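Local coordinates for laccase (Botrytis aclada, PDB 3SQR), which oxidises phenolic substrates such as hydroquinones with four copper ions while reducing dioxygen to water, and probably serves in lignin degradation and detoxification of lignin-derived products, at residues Glu392-Ala397 with Phe402-Asn407; Phe459-Pro464 with Ala529-Glu534; Asp500-Ala503 with Tyr509-Ile512. One frame throughout, in Å; residues are numbered along the deposited sequence. Where two conformers were deposited one is given.

Interaction 1 (Glu392-Ala397 with Phe402-Asn407); sequences EQVSSA and FTWTIN. With NAG (2-acetamido-2-deoxy-beta-D-glucopyranose), chain I.
Ser395 and Thr405 form a hydrogen-bonded pair of an antiparallel beta hairpin: Ser395 N meets Thr405 O and Thr405 N meets Ser395 O, each at 2.9 Å. Ala397 and Thr403 repeat the two-bond pattern near the turn. At the far end Asn407 N still bonds Gln393 O, but the return bond is made by a side chain: Gln393 N gives its hydrogen to Asn407 OD1 at 2.9 Å, nearly in line with the amide C=O (174° at the oxygen). A water bridges Gln393 O and Thr405 OG1, 2.8 Å from each.

Apolar packing lies on the face bearing Val394, Ser396, Trp404 and Ile406. Val394 and Ile406 run side by side, CG2 to CD1 3.9 Å. With Phe402 CG anti to the backbone N (chi1 -174°), its ring is carried toward the facing strand, CZ reaching Ser396 CB at 3.5 Å. Glu392 crosses Ile406 at about a right angle, and its carboxylate is hydrogen-bonded to Tyr451.

The remaining link is covalent, Asn407 ND2 to C1 of N-acetylglucosamine, with the Gln393 amide beside the sugar's C6. The bond from Gln393 N to OD1 restrains the rotation of the glycosylated amide and so probably helps to set the direction in which the glycan leaves the hairpin.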
ATOM      1  N   GLU A 392      -4.765   4.313  21.238  1.00 28.44           N
ATOM      2  CA  GLU A 392      -5.994   4.636  20.587  1.00 28.14           C
ATOM      3  C   GLU A 392      -6.784   3.352  20.318  1.00 27.28           C
ATOM      4  O   GLU A 392      -6.227   2.272  20.201  1.00 27.45           O
ATOM      5  CB  GLU A 392      -5.741   5.439  19.321  1.00 29.39           C
ATOM      6  CG  GLU A 392      -5.270   6.893  19.685  1.00 31.34           C
ATOM      7  CD  GLU A 392      -5.536   7.859  18.636  1.00 36.24           C
ATOM      8  OE1 GLU A 392      -5.238   7.551  17.451  1.00 36.21           O
ATOM      9  OE2 GLU A 392      -6.001   8.959  18.997  1.00 33.94           O
ATOM     10  N   GLN A 393      -8.083   3.538  20.258  1.00 27.09           N
ATOM     11  CA  GLN A 393      -9.031   2.441  20.242  1.00 26.87           C
ATOM     12  C   GLN A 393     -10.005   2.571  19.124  1.00 25.96           C
ATOM     13  O   GLN A 393     -10.707   3.575  18.972  1.00 27.15           O
ATOM     14  CB  GLN A 393      -9.770   2.364  21.584  1.00 28.38           C
ATOM     15  CG  GLN A 393      -8.810   2.284  22.756  1.00 30.21           C
ATOM     16  CD  GLN A 393      -9.537   2.296  24.082  1.00 32.60           C
ATOM     17  OE1 GLN A 393     -10.636   2.813  24.193  1.00 33.43           O
ATOM     18  NE2 GLN A 393      -8.939   1.722  25.063  1.00 32.99           N
ATOM     19  N   VAL A 394     -10.087   1.498  18.357  1.00 26.66           N
ATOM     20  CA  VAL A 394     -11.002   1.443  17.230  1.00 26.70           C
ATOM     21  C   VAL A 394     -12.346   0.874  17.663  1.00 26.47           C
ATOM     22  O   VAL A 394     -12.428  -0.176  18.262  1.00 26.90           O
ATOM     23  CB  VAL A 394     -10.424   0.617  16.092  1.00 25.64           C
ATOM     24  CG1 VAL A 394     -11.322   0.670  14.850  1.00 26.69           C
ATOM     25  CG2 VAL A 394      -9.003   1.164  15.739  1.00 24.74           C
ATOM     26  N   SER A 395     -13.379   1.590  17.267  1.00 26.76           N
ATOM     27  CA  SER A 395     -14.738   1.137  17.411  1.00 28.80           C
ATOM     28  C   SER A 395     -15.524   1.488  16.146  1.00 29.31           C
ATOM     29  O   SER A 395     -14.924   1.860  15.130  1.00 27.47           O
ATOM     30  CB  SER A 395     -15.359   1.748  18.679  1.00 28.34           C
ATOM     31  OG  SER A 395     -16.563   1.080  18.955  1.00 29.98           O
ATOM     32  N   SER A 396     -16.842   1.337  16.194  1.00 29.78           N
ATOM     33  CA  SER A 396     -17.671   1.755  15.088  1.00 30.63           C
ATOM     34  C   SER A 396     -18.913   2.477  15.550  1.00 32.57           C
ATOM     35  O   SER A 396     -19.299   2.386  16.725  1.00 29.65           O
ATOM     36  CB  SER A 396     -18.043   0.565  14.218  1.00 31.88           C
ATOM     37  OG  SER A 396     -18.855  -0.320  14.952  1.00 30.99           O
ATOM     38  N   ALA A 397     -19.545   3.178  14.626  1.00 33.91           N
ATOM     39  CA  ALA A 397     -20.757   3.941  14.936  1.00 36.14           C
ATOM     40  C   ALA A 397     -21.518   4.051  13.646  1.00 38.49           C
ATOM     41  O   ALA A 397     -21.040   3.590  12.596  1.00 40.06           O
ATOM     42  CB  ALA A 397     -20.444   5.308  15.489  1.00 35.22           C
ATOM     43  N   PHE A 402     -22.222   3.653   8.079  1.00 30.85           N
ATOM     44  CA  PHE A 402     -21.334   2.949   8.994  1.00 29.35           C
ATOM     45  C   PHE A 402     -20.002   3.681   8.998  1.00 28.84           C
ATOM     46  O   PHE A 402     -19.424   3.906   7.955  1.00 28.58           O
ATOM     47  CB  PHE A 402     -21.104   1.530   8.505  1.00 31.11           C
ATOM     48  CG  PHE A 402     -20.329   0.681   9.429  1.00 31.24           C
ATOM     49  CD1 PHE A 402     -18.932   0.695   9.416  1.00 34.19           C
ATOM     50  CD2 PHE A 402     -20.974  -0.188  10.285  1.00 34.93           C
ATOM     51  CE1 PHE A 402     -18.212  -0.108  10.270  1.00 35.70           C
ATOM     52  CE2 PHE A 402     -20.253  -0.999  11.139  1.00 36.72           C
ATOM     53  CZ  PHE A 402     -18.854  -0.941  11.131  1.00 36.44           C
ATOM     54  N   THR A 403     -19.527   4.021  10.177  1.00 28.85           N
ATOM     55  CA  THR A 403     -18.256   4.695  10.328  1.00 28.48           C
ATOM     56  C   THR A 403     -17.442   3.934  11.353  1.00 29.02           C
ATOM     57  O   THR A 403     -17.995   3.372  12.294  1.00 29.52           O
ATOM     58  CB  THR A 403     -18.366   6.133  10.809  1.00 29.33           C
ATOM     59  OG1 THR A 403     -18.913   6.166  12.140  1.00 30.81           O
ATOM     60  CG2 THR A 403     -19.223   6.980   9.900  1.00 28.97           C
ATOM     61  N   TRP A 404     -16.124   3.952  11.164  1.00 27.07           N
ATOM     62  CA  TRP A 404     -15.162   3.524  12.174  1.00 26.32           C
ATOM     63  C   TRP A 404     -14.733   4.740  12.990  1.00 25.34           C
ATOM     64  O   TRP A 404     -14.596   5.846  12.431  1.00 26.16           O
ATOM     65  CB  TRP A 404     -13.917   2.888  11.519  1.00 26.84           C
ATOM     66  CG  TRP A 404     -14.221   1.754  10.622  1.00 27.70           C
ATOM     67  CD1 TRP A 404     -14.418   1.829   9.294  1.00 27.84           C
ATOM     68  CD2 TRP A 404     -14.475   0.393  10.995  1.00 27.08           C
ATOM     69  NE1 TRP A 404     -14.714   0.590   8.793  1.00 27.99           N
ATOM     70  CE2 TRP A 404     -14.764  -0.315   9.807  1.00 27.55           C
ATOM     71  CE3 TRP A 404     -14.503  -0.294  12.219  1.00 28.17           C
ATOM     72  CZ2 TRP A 404     -15.081  -1.650   9.789  1.00 27.71           C
ATOM     73  CZ3 TRP A 404     -14.801  -1.652  12.192  1.00 30.51           C
ATOM     74  CH2 TRP A 404     -15.088  -2.314  10.987  1.00 31.59           C
ATOM     75  N   THR A 405     -14.405   4.528  14.264  1.00 26.79           N
ATOM     76  CA  THR A 405     -13.952   5.591  15.086  1.00 27.37           C
ATOM     77  C   THR A 405     -12.662   5.201  15.764  1.00 26.91           C
ATOM     78  O   THR A 405     -12.382   4.051  16.006  1.00 24.72           O
ATOM     79  CB  THR A 405     -15.021   5.959  16.167  1.00 27.97           C
ATOM     80  OG1 THR A 405     -15.213   4.787  16.967  1.00 27.74           O
ATOM     81  CG2 THR A 405     -16.366   6.424  15.510  1.00 26.90           C
ATOM     82  N   ILE A 406     -11.864   6.226  16.013  1.00 27.67           N
ATOM     83  CA  ILE A 406     -10.629   6.153  16.771  1.00 28.20           C
ATOM     84  C   ILE A 406     -10.811   7.095  17.943  1.00 28.47           C
ATOM     85  O   ILE A 406     -10.980   8.317  17.770  1.00 28.71           O
ATOM     86  CB  ILE A 406      -9.485   6.679  15.949  1.00 27.75           C
ATOM     87  CG1 ILE A 406      -9.500   5.994  14.572  1.00 29.23           C
ATOM     88  CG2 ILE A 406      -8.153   6.419  16.705  1.00 28.76           C
ATOM     89  CD1 ILE A 406      -8.576   4.847  14.481  0.50 29.92           C
ATOM     90  N   ASN A 407     -10.794   6.517  19.120  1.00 30.20           N
ATOM     91  CA  ASN A 407     -11.213   7.189  20.336  1.00 30.60           C
ATOM     92  C   ASN A 407     -12.423   8.030  20.116  1.00 30.22           C
ATOM     93  O   ASN A 407     -12.447   9.239  20.383  1.00 31.25           O
ATOM     94  CB  ASN A 407     -10.048   8.005  20.865  1.00 31.82           C
ATOM     95  CG  ASN A 407      -9.178   7.191  21.712  1.00 33.81           C
ATOM     96  OD1 ASN A 407      -8.841   6.075  21.369  1.00 32.96           O
ATOM     97  ND2 ASN A 407      -8.787   7.742  22.845  1.00 35.26           N
TER
HETATM   98  C1  NAG I 558      -7.977   7.017  23.779  1.00 36.32           C
HETATM   99  C2  NAG I 558      -6.863   7.816  24.441  1.00 36.91           C
HETATM  100  C3  NAG I 558      -6.198   6.951  25.499  1.00 36.02           C
HETATM  101  C4  NAG I 558      -7.226   6.409  26.473  1.00 37.80           C
HETATM  102  C5  NAG I 558      -8.237   5.586  25.676  1.00 37.39           C
HETATM  103  C6  NAG I 558      -9.300   4.949  26.589  1.00 39.33           C
HETATM  104  C7  NAG I 558      -5.704   9.578  23.142  1.00 36.30           C
HETATM  105  C8  NAG I 558      -4.588   9.951  22.195  1.00 39.83           C
HETATM  106  N2  NAG I 558      -5.823   8.311  23.504  1.00 33.11           N
HETATM  107  O3  NAG I 558      -5.277   7.775  26.157  1.00 32.79           O
HETATM  108  O4  NAG I 558      -6.575   5.557  27.389  1.00 37.20           O
HETATM  109  O5  NAG I 558      -8.853   6.505  24.786  1.00 32.78           O
HETATM  110  O6  NAG I 558      -9.953   6.010  27.252  1.00 36.50           O
HETATM  111  O7  NAG I 558      -6.458  10.462  23.536  1.00 38.95           O
HETATM  112  O   HOH W   1     -13.354   4.549  18.992  1.00 30.24           O

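Interaction 2 (Phe459-Pro464 with Ala529-Glu534); sequences FGIWHP and AWHASE. With CU (copper (II) ion), chain D.
The imidazoles of His463 and His531 meet rim to rim, neither lying over the other, with planes 49° apart and centroids separated by 5.2 Å. Ile461 CG2 sits above the centre of one face of the His463 ring, 3.8 Å from its plane, while His531 ND1 approaches the edge in that plane. Trp404, from the strand 402-406, packs against both rings, edge-to-face with His463. This is the type 1 copper site of a multicopper oxidase, set in a cupredoxin-like domain: one histidine comes from the start of strand 463-467, the other from the short helix 529-533, and Cys526 completes the set of three protein ligands.

Copper explains why the two nitrogens come so close. His463 ND1 and His531 ND1 are 3.3 Å apart without a hydrogen bond between them, since both are bound to the metal. The two side chains cross at about a right angle and enter from separate elements of the fold. In His531, CG stands anti to the carbonyl carbon (chi1 -65°), which carries the ring off the helix toward the ion. Ile461 adds an apolar touch from the opposite direction, its CD1 lying 4.1 Å from His531 CE1, and so touches both ligand rings. The copper is 2.0 Å from His463 ND1 and equally 2.0 Å from His531 ND1.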
ATOM      1  N   PHE A 459     -15.445  -7.049  15.926  1.00 29.57           N
ATOM      2  CA  PHE A 459     -15.669  -7.747  14.657  1.00 29.06           C
ATOM      3  C   PHE A 459     -14.534  -8.689  14.319  1.00 28.51           C
ATOM      4  O   PHE A 459     -14.653  -9.556  13.466  1.00 29.15           O
ATOM      5  CB  PHE A 459     -15.833  -6.738  13.544  1.00 28.44           C
ATOM      6  CG  PHE A 459     -16.964  -5.807  13.738  1.00 28.02           C
ATOM      7  CD1 PHE A 459     -18.246  -6.252  14.010  1.00 28.22           C
ATOM      8  CD2 PHE A 459     -16.750  -4.435  13.639  1.00 31.10           C
ATOM      9  CE1 PHE A 459     -19.303  -5.351  14.164  1.00 28.55           C
ATOM     10  CE2 PHE A 459     -17.806  -3.542  13.817  1.00 30.46           C
ATOM     11  CZ  PHE A 459     -19.069  -4.000  14.071  1.00 29.03           C
ATOM     12  N   GLY A 460     -13.391  -8.535  14.992  1.00 27.79           N
ATOM     13  CA  GLY A 460     -12.337  -9.453  14.745  1.00 28.34           C
ATOM     14  C   GLY A 460     -11.777  -9.408  13.303  1.00 28.98           C
ATOM     15  O   GLY A 460     -11.184 -10.386  12.849  1.00 30.26           O
ATOM     16  N   ILE A 461     -11.891  -8.253  12.645  1.00 27.68           N
ATOM     17  CA  ILE A 461     -11.265  -8.053  11.319  1.00 26.62           C
ATOM     18  C   ILE A 461      -9.768  -7.731  11.485  1.00 25.55           C
ATOM     19  O   ILE A 461      -9.418  -6.987  12.384  1.00 26.07           O
ATOM     20  CB  ILE A 461     -11.929  -6.938  10.535  1.00 26.96           C
ATOM     21  CG1 ILE A 461     -13.386  -7.328  10.107  1.00 27.03           C
ATOM     22  CG2 ILE A 461     -11.056  -6.659   9.259  1.00 25.15           C
ATOM     23  CD1 ILE A 461     -14.329  -6.143   9.848  1.00 25.81           C
ATOM     24  N   TRP A 462      -8.899  -8.297  10.647  1.00 25.30           N
ATOM     25  CA  TRP A 462      -7.456  -7.931  10.683  1.00 24.77           C
ATOM     26  C   TRP A 462      -7.183  -6.754   9.728  1.00 26.01           C
ATOM     27  O   TRP A 462      -7.190  -6.949   8.493  1.00 25.47           O
ATOM     28  CB  TRP A 462      -6.599  -9.145  10.287  1.00 25.19           C
ATOM     29  CG  TRP A 462      -6.573 -10.189  11.327  1.00 27.18           C
ATOM     30  CD1 TRP A 462      -7.635 -10.898  11.794  1.00 30.22           C
ATOM     31  CD2 TRP A 462      -5.423 -10.661  12.049  1.00 30.25           C
ATOM     32  NE1 TRP A 462      -7.217 -11.813  12.732  1.00 32.58           N
ATOM     33  CE2 TRP A 462      -5.870 -11.663  12.932  1.00 27.85           C
ATOM     34  CE3 TRP A 462      -4.070 -10.333  12.025  1.00 29.08           C
ATOM     35  CZ2 TRP A 462      -5.010 -12.341  13.795  1.00 30.66           C
ATOM     36  CZ3 TRP A 462      -3.190 -11.020  12.899  1.00 32.08           C
ATOM     37  CH2 TRP A 462      -3.676 -12.008  13.762  1.00 30.44           C
ATOM     38  N   HIS A 463      -7.054  -5.543  10.281  1.00 25.54           N
ATOM     39  CA  HIS A 463      -7.025  -4.292   9.528  1.00 24.99           C
ATOM     40  C   HIS A 463      -5.590  -3.960   9.137  1.00 23.43           C
ATOM     41  O   HIS A 463      -4.730  -3.866  10.010  1.00 23.35           O
ATOM     42  CB  HIS A 463      -7.584  -3.100  10.325  1.00 25.25           C
ATOM     43  CG  HIS A 463      -8.979  -3.302  10.822  1.00 26.68           C
ATOM     44  ND1 HIS A 463     -10.080  -2.887  10.116  1.00 22.05           N
ATOM     45  CD2 HIS A 463      -9.450  -3.887  11.957  1.00 26.64           C
ATOM     46  CE1 HIS A 463     -11.185  -3.227  10.776  1.00 26.04           C
ATOM     47  NE2 HIS A 463     -10.824  -3.794  11.916  1.00 24.39           N
ATOM     48  N   PRO A 464      -5.309  -3.856   7.820  1.00 22.68           N
ATOM     49  CA  PRO A 464      -3.942  -3.499   7.379  1.00 22.62           C
ATOM     50  C   PRO A 464      -3.661  -2.027   7.643  1.00 23.74           C
ATOM     51  O   PRO A 464      -4.224  -1.136   6.990  1.00 24.93           O
ATOM     52  CB  PRO A 464      -3.975  -3.802   5.892  1.00 22.31           C
ATOM     53  CG  PRO A 464      -5.461  -3.566   5.512  1.00 22.85           C
ATOM     54  CD  PRO A 464      -6.224  -4.088   6.683  1.00 22.09           C
ATOM     55  N   ALA A 529     -10.018  -0.087   1.578  1.00 21.37           N
ATOM     56  CA  ALA A 529     -10.453   1.167   1.065  1.00 22.75           C
ATOM     57  C   ALA A 529     -11.791   1.573   1.656  1.00 22.66           C
ATOM     58  O   ALA A 529     -11.967   2.739   1.973  1.00 21.90           O
ATOM     59  CB  ALA A 529     -10.514   1.157  -0.517  1.00 23.61           C
ATOM     60  N   TRP A 530     -12.709   0.614   1.808  1.00 22.25           N
ATOM     61  CA  TRP A 530     -13.968   0.933   2.466  1.00 23.67           C
ATOM     62  C   TRP A 530     -13.759   1.490   3.851  1.00 23.24           C
ATOM     63  O   TRP A 530     -14.449   2.465   4.188  1.00 23.10           O
ATOM     64  CB  TRP A 530     -14.893  -0.259   2.541  1.00 23.89           C
ATOM     65  CG  TRP A 530     -15.052  -1.028   1.267  1.00 22.60           C
ATOM     66  CD1 TRP A 530     -14.752  -2.316   1.065  1.00 25.85           C
ATOM     67  CD2 TRP A 530     -15.626  -0.549   0.043  1.00 23.47           C
ATOM     68  NE1 TRP A 530     -15.097  -2.695  -0.199  1.00 27.22           N
ATOM     69  CE2 TRP A 530     -15.667  -1.623  -0.828  1.00 25.71           C
ATOM     70  CE3 TRP A 530     -16.221   0.663  -0.339  1.00 26.08           C
ATOM     71  CZ2 TRP A 530     -16.208  -1.520  -2.110  1.00 27.00           C
ATOM     72  CZ3 TRP A 530     -16.737   0.771  -1.589  1.00 28.28           C
ATOM     73  CH2 TRP A 530     -16.712  -0.325  -2.460  1.00 23.08           C
ATOM     74  N   HIS A 531     -12.828   0.907   4.613  1.00 23.55           N
ATOM     75  CA  HIS A 531     -12.610   1.309   6.012  1.00 24.19           C
ATOM     76  C   HIS A 531     -11.963   2.672   6.075  1.00 24.17           C
ATOM     77  O   HIS A 531     -12.378   3.522   6.865  1.00 26.23           O
ATOM     78  CB  HIS A 531     -11.776   0.267   6.746  1.00 24.59           C
ATOM     79  CG  HIS A 531     -12.472  -1.058   6.870  1.00 24.05           C
ATOM     80  ND1 HIS A 531     -11.936  -2.125   7.527  1.00 23.18           N
ATOM     81  CD2 HIS A 531     -13.665  -1.488   6.378  1.00 23.53           C
ATOM     82  CE1 HIS A 531     -12.771  -3.147   7.469  1.00 24.49           C
ATOM     83  NE2 HIS A 531     -13.843  -2.772   6.792  1.00 23.56           N
ATOM     84  N   ALA A 532     -11.013   2.925   5.192  1.00 24.29           N
ATOM     85  CA  ALA A 532     -10.452   4.261   5.070  1.00 23.05           C
ATOM     86  C   ALA A 532     -11.511   5.286   4.780  1.00 23.41           C
ATOM     87  O   ALA A 532     -11.578   6.340   5.410  1.00 22.46           O
ATOM     88  CB  ALA A 532      -9.309   4.285   3.959  1.00 24.14           C
ATOM     89  N   SER A 533     -12.364   4.980   3.814  1.00 23.61           N
ATOM     90  CA  SER A 533     -13.448   5.886   3.424  1.00 23.55           C
ATOM     91  C   SER A 533     -14.488   6.102   4.557  1.00 23.59           C
ATOM     92  O   SER A 533     -15.064   7.223   4.681  1.00 24.83           O
ATOM     93  CB  SER A 533     -14.137   5.351   2.210  1.00 23.27           C
ATOM     94  OG  SER A 533     -13.404   5.753   1.078  1.00 24.17           O
ATOM     95  N   GLU A 534     -14.626   5.076   5.389  1.00 23.83           N
ATOM     96  CA  GLU A 534     -15.440   5.071   6.617  1.00 25.12           C
ATOM     97  C   GLU A 534     -14.760   5.685   7.817  1.00 24.76           C
ATOM     98  O   GLU A 534     -15.250   5.572   8.929  1.00 27.00           O
ATOM     99  CB  GLU A 534     -15.905   3.640   6.875  1.00 25.66           C
ATOM    100  CG  GLU A 534     -16.929   3.226   5.848  1.00 25.60           C
ATOM    101  CD  GLU A 534     -17.054   1.761   5.596  1.00 29.54           C
ATOM    102  OE1 GLU A 534     -16.465   0.956   6.332  1.00 27.71           O
ATOM    103  OE2 GLU A 534     -17.778   1.394   4.612  1.00 29.49           O
TER
HETATM  104 CU    CU D 544     -10.078  -1.988   8.319  1.00 25.39          CU

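Interaction 3 (Asp500-Ala503 with Tyr509-Ile512); sequences DVAA and YLAI
Leu510 reaches across to the carbonyl oxygens of Ala502 and Ala503, and its isobutyl group carries nearly the whole contact. With CG anti to the backbone N (chi1 171°), the side chain extends from its strand and presents both methyls to the facing segment. CD2 lies against Ala502 O at 3.6 Å, and CD1 is 3.7 Å from Ala503 O. The methyl of Ala502 points toward Leu510 and meets CD1 at 4.3 Å; that of Ala503 points the other way, onto Trp462, leaving its carbonyl as the part that Leu510 touches.

The two strands belong to different sheets of the cupredoxin-like beta sandwich formed by the third multicopper oxidase domain. Strand 501-504 is an outer strand of one sheet and strand 509-515 lies inside the other, and the short connection between them crosses from sheet to sheet. No hydrogen bond joins the segments: they meet through van der Waals contact, of methyls with carbonyl oxygens and of Ala502 CB with Leu510 CD1. The same core takes in Ile465 and Ile453 against Leu510, and Phe472 and Ile474 against Ala502. The carbonyl oxygen of Ala503, although brushed by the leucine methyl, has its polar partner in Gln477 NE2.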
ATOM      1  N   ASP A 500       5.951  -0.680   6.653  1.00 22.52           N
ATOM      2  CA  ASP A 500       4.972   0.442   6.690  1.00 21.20           C
ATOM      3  C   ASP A 500       3.492   0.104   6.650  1.00 20.03           C
ATOM      4  O   ASP A 500       2.647   0.965   6.887  1.00 21.84           O
ATOM      5  CB  ASP A 500       5.320   1.471   5.570  1.00 22.69           C
ATOM      6  CG  ASP A 500       5.250   0.887   4.177  1.00 20.92           C
ATOM      7  OD1 ASP A 500       4.129   0.509   3.787  1.00 23.37           O
ATOM      8  OD2 ASP A 500       6.332   0.809   3.505  1.00 23.66           O
ATOM      9  N   VAL A 501       3.176  -1.185   6.470  1.00 20.73           N
ATOM     10  CA  VAL A 501       1.781  -1.661   6.597  1.00 21.25           C
ATOM     11  C   VAL A 501       1.793  -2.911   7.470  1.00 21.11           C
ATOM     12  O   VAL A 501       2.562  -3.847   7.243  1.00 21.08           O
ATOM     13  CB  VAL A 501       1.100  -1.993   5.254  1.00 20.67           C
ATOM     14  CG1 VAL A 501      -0.262  -2.564   5.496  1.00 19.02           C
ATOM     15  CG2 VAL A 501       0.988  -0.796   4.365  1.00 21.91           C
ATOM     16  N   ALA A 502       0.991  -2.934   8.519  1.00 22.27           N
ATOM     17  CA  ALA A 502       0.907  -4.110   9.389  1.00 22.64           C
ATOM     18  C   ALA A 502      -0.497  -4.252   9.942  1.00 21.22           C
ATOM     19  O   ALA A 502      -1.213  -3.272  10.181  1.00 21.51           O
ATOM     20  CB  ALA A 502       1.933  -3.980  10.546  1.00 23.36           C
ATOM     21  N   ALA A 503      -0.891  -5.481  10.134  1.00 22.78           N
ATOM     22  CA  ALA A 503      -2.223  -5.812  10.574  1.00 23.84           C
ATOM     23  C   ALA A 503      -2.475  -5.448  12.008  1.00 24.01           C
ATOM     24  O   ALA A 503      -1.676  -5.796  12.887  1.00 24.24           O
ATOM     25  CB  ALA A 503      -2.477  -7.324  10.387  1.00 23.83           C
ATOM     26  N   TYR A 509      -4.465  -6.018  19.374  1.00 24.65           N
ATOM     27  CA  TYR A 509      -3.810  -4.712  19.252  1.00 25.69           C
ATOM     28  C   TYR A 509      -2.505  -4.806  18.478  1.00 25.01           C
ATOM     29  O   TYR A 509      -1.855  -5.829  18.363  1.00 26.10           O
ATOM     30  CB  TYR A 509      -3.619  -4.083  20.645  1.00 26.01           C
ATOM     31  CG  TYR A 509      -2.664  -4.837  21.503  1.00 26.91           C
ATOM     32  CD1 TYR A 509      -3.091  -5.859  22.343  1.00 29.56           C
ATOM     33  CD2 TYR A 509      -1.302  -4.487  21.529  1.00 28.05           C
ATOM     34  CE1 TYR A 509      -2.192  -6.545  23.125  1.00 29.90           C
ATOM     35  CE2 TYR A 509      -0.415  -5.165  22.301  1.00 31.04           C
ATOM     36  CZ  TYR A 509      -0.864  -6.189  23.105  1.00 31.97           C
ATOM     37  OH  TYR A 509       0.068  -6.820  23.895  1.00 31.04           O
ATOM     38  N   LEU A 510      -2.146  -3.666  17.915  1.00 26.17           N
ATOM     39  CA  LEU A 510      -0.925  -3.497  17.211  1.00 24.04           C
ATOM     40  C   LEU A 510      -0.203  -2.336  17.874  1.00 23.16           C
ATOM     41  O   LEU A 510      -0.779  -1.265  18.024  1.00 23.86           O
ATOM     42  CB  LEU A 510      -1.253  -3.183  15.762  1.00 23.24           C
ATOM     43  CG  LEU A 510      -0.081  -2.759  14.899  1.00 23.25           C
ATOM     44  CD1 LEU A 510       0.930  -3.945  14.689  1.00 23.03           C
ATOM     45  CD2 LEU A 510      -0.563  -2.165  13.555  1.00 23.37           C
ATOM     46  N   ALA A 511       1.029  -2.610  18.289  1.00 24.44           N
ATOM     47  CA  ALA A 511       1.866  -1.599  18.902  1.00 24.66           C
ATOM     48  C   ALA A 511       3.018  -1.375  17.936  1.00 23.40           C
ATOM     49  O   ALA A 511       3.827  -2.263  17.702  1.00 24.72           O
ATOM     50  CB  ALA A 511       2.371  -2.082  20.298  1.00 23.60           C
ATOM     51  N   ILE A 512       3.047  -0.167  17.373  1.00 24.76           N
ATOM     52  CA  ILE A 512       4.049   0.226  16.391  1.00 24.70           C
ATOM     53  C   ILE A 512       4.827   1.404  16.913  1.00 24.47           C
ATOM     54  O   ILE A 512       4.255   2.368  17.384  1.00 28.71           O
ATOM     55  CB  ILE A 512       3.406   0.555  15.002  1.00 25.08           C
ATOM     56  CG1 ILE A 512       2.348   1.619  15.090  1.00 26.87           C
ATOM     57  CG2 ILE A 512       2.895  -0.722  14.310  1.00 26.97           C
ATOM     58  CD1 ILE A 512       1.973   2.197  13.715  1.00 28.58           C
TER

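All three contacts lie in the third multicopper oxidase domain. Interaction 1 comes first along the chain; interaction 3 is nested within the loop that interaction 2 closes. Hairpin 387-398/402-406 edges the same six-stranded sheet that contains strand 509-515, whereas strands 463-467 and 501-504 are neighbours in the facing sheet. Centres of interactions 1 and 2 are about 10 Å apart, and the two touch: Trp404 N probably bonds Glu534 O. The centre of interaction 3 is about 13 Å from that of interaction 2, which it touches through Ala503 and Trp462, and about 16 Å from that of interaction 1. The type 1 copper is thus flanked by Trp404 of the glycosylated hairpin, while interaction 3 lies further off.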